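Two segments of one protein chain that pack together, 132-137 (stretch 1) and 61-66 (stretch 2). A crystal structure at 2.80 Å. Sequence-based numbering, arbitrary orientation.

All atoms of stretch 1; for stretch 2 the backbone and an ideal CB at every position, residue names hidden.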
# COMPACT_ATOMS: atom_id res chain seq x y z
N ARG A 132 23.01 -18.25 -11.78
CA ARG A 132 22.80 -18.65 -13.18
C ARG A 132 22.30 -17.39 -13.91
O ARG A 132 21.11 -17.10 -13.94
CB ARG A 132 21.73 -19.75 -13.31
CG ARG A 132 22.05 -21.04 -12.62
CD ARG A 132 21.13 -22.17 -13.09
NE ARG A 132 19.70 -21.83 -13.01
CZ ARG A 132 18.99 -21.70 -11.89
NH1 ARG A 132 19.53 -21.88 -10.70
NH2 ARG A 132 17.71 -21.37 -11.97
N PHE A 133 23.22 -16.63 -14.49
CA PHE A 133 22.83 -15.39 -15.15
C PHE A 133 22.97 -15.35 -16.66
O PHE A 133 24.00 -15.70 -17.20
CB PHE A 133 23.65 -14.25 -14.56
CG PHE A 133 23.52 -14.10 -13.08
CD1 PHE A 133 22.28 -14.21 -12.46
CD2 PHE A 133 24.64 -13.78 -12.31
CE1 PHE A 133 22.15 -13.99 -11.09
CE2 PHE A 133 24.52 -13.57 -10.95
CZ PHE A 133 23.27 -13.67 -10.33
N ASN A 134 21.94 -14.88 -17.36
CA ASN A 134 22.07 -14.77 -18.80
C ASN A 134 23.07 -13.69 -19.14
O ASN A 134 22.71 -12.71 -19.78
CB ASN A 134 20.74 -14.41 -19.45
CG ASN A 134 19.76 -15.53 -19.36
OD1 ASN A 134 20.15 -16.69 -19.28
ND2 ASN A 134 18.47 -15.19 -19.38
N THR A 135 24.32 -13.86 -18.71
CA THR A 135 25.35 -12.88 -19.02
C THR A 135 25.55 -13.01 -20.52
O THR A 135 25.67 -14.12 -21.05
CB THR A 135 26.66 -13.19 -18.27
OG1 THR A 135 26.45 -12.98 -16.87
CG2 THR A 135 27.76 -12.26 -18.70
N ILE A 136 25.56 -11.88 -21.21
CA ILE A 136 25.69 -11.91 -22.65
C ILE A 136 27.08 -11.59 -23.18
O ILE A 136 27.92 -11.00 -22.47
CB ILE A 136 24.68 -10.92 -23.29
CG1 ILE A 136 25.02 -9.48 -22.87
CG2 ILE A 136 23.26 -11.27 -22.83
CD1 ILE A 136 24.42 -8.40 -23.75
N GLU A 137 27.32 -12.00 -24.43
CA GLU A 137 28.60 -11.76 -25.12
C GLU A 137 28.87 -10.28 -25.33
O GLU A 137 27.95 -9.47 -25.45
CB GLU A 137 28.61 -12.41 -26.48
CG GLU A 137 28.75 -13.91 -26.47
CD GLU A 137 30.06 -14.34 -25.82
OE1 GLU A 137 30.05 -14.59 -24.59
OE2 GLU A 137 31.09 -14.41 -26.55
N UNK A 61 21.14 -4.84 -15.37
CA UNK A 61 20.24 -5.36 -16.38
C UNK A 61 20.89 -5.42 -17.79
O UNK A 61 20.58 -6.31 -18.60
CB UNK A 61 18.98 -4.50 -16.42
N UNK A 62 21.79 -4.49 -18.10
CA UNK A 62 22.45 -4.53 -19.40
C UNK A 62 23.33 -5.79 -19.46
O UNK A 62 23.27 -6.55 -20.43
CB UNK A 62 23.28 -3.27 -19.64
N UNK A 63 24.10 -6.05 -18.41
CA UNK A 63 24.96 -7.24 -18.39
C UNK A 63 24.21 -8.52 -18.75
O UNK A 63 24.80 -9.50 -19.20
CB UNK A 63 25.60 -7.40 -17.01
N UNK A 64 22.90 -8.52 -18.56
CA UNK A 64 22.17 -9.72 -18.90
C UNK A 64 21.23 -9.55 -20.09
O UNK A 64 20.22 -10.28 -20.24
CB UNK A 64 21.37 -10.19 -17.68
N UNK A 65 21.56 -8.58 -20.95
CA UNK A 65 20.81 -8.33 -22.17
C UNK A 65 19.41 -7.75 -22.10
O UNK A 65 18.61 -7.95 -23.00
CB UNK A 65 20.71 -9.66 -22.92
N UNK A 66 19.09 -7.03 -21.04
CA UNK A 66 17.76 -6.45 -20.94
C UNK A 66 17.78 -5.11 -21.65
O UNK A 66 18.79 -4.43 -21.64
CB UNK A 66 17.32 -6.30 -19.48

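Position 61 lies in the helical part of stretch 2. Nothing of stretch 1 comes within 5.5 Å of its ideal CB, so this contact sets no preference. The deposited residue is Leu61, and it makes no contact with stretch 1. Its backbone O accepts hydrogen bonds from the N atoms of positions 64 and 66, which ties the turn to the helix.

Position 62 is also helical. Its CA-to-CB bond points away from stretch 1, and many side chains would suit it. Its backbone is nearer: Ile136 CD1 lies 4.0 Å from the O of this residue. The residue is Leu62; its side chain comes no nearer than Leu62 CB to Ile136 CD1, 6.7 Å.

Position 63 matters through its carbonyl. The CA-to-CB bond points sideways, with no atom of stretch 1 within 5.5 Å of the ideal CB, so small, polar or larger residues are all conceivable. Ile136 N offers a donor here and needs only a backbone acceptor. The residue is Ser63. Ile136 N donates a hydrogen bond to Ser63 O at 3.2 Å, with an N-H...O angle of 159°, close to straight. Thr135 CA also approaches Ser63 O, at 3.4 Å, in a CA-H...O contact. The Ser63 hydroxyl takes no part across the contact; it is hydrogen-bonded to a residue just outside the stretches.

Position 64 sits beside the backbone of stretch 1. Its CA-to-CB bond points sideways, and the ideal CB is 3.5 Å from Asn134 O. The CB of Phe133 offers an apolar surface nearby. A modest aliphatic side chain would fit well, though a small residue is also possible. The residue is Val64, chi1 in m. Val64 CG1 meets Phe133 CB at 4.3 Å. Val64 CA makes a CA-H...O contact with Asn134 O at 3.2 Å.

Position 65 is the most restrictive. Its phi is +70°, which by itself favours glycine, although asparagine or aspartate can also adopt such angles. The direction of a CB would be toward stretch 1, and the ideal CB falls 3.0 Å from Ile136 CG2, which is tight. Both points argue for glycine. The residue is Gly65. With no side chain there, Ile136 CG2 can pack 3.7 Å from Gly65 N.

Position 66 has an extended backbone and a sideways CB beyond reach of stretch 1. Many residues would do. It is Val66, without contact here.

Stretch 2 (61-66) LLSVGV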
# COMPACT_ATOMS: atom_id res chain seq x y z
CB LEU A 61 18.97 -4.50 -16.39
CG LEU A 61 18.14 -4.53 -15.10
CD1 LEU A 61 17.14 -3.36 -15.05
CD2 LEU A 61 17.43 -5.89 -14.98
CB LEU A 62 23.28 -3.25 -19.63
CG LEU A 62 22.48 -1.94 -19.73
CD1 LEU A 62 23.40 -0.75 -19.77
CD2 LEU A 62 21.58 -1.94 -20.96
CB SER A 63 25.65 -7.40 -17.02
OG SER A 63 24.71 -7.73 -16.00
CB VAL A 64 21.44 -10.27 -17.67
CG1 VAL A 64 22.47 -10.76 -16.68
CG2 VAL A 64 20.57 -9.19 -17.04
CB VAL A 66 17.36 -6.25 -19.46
CG1 VAL A 66 16.14 -5.37 -19.37
CG2 VAL A 66 17.11 -7.61 -18.79
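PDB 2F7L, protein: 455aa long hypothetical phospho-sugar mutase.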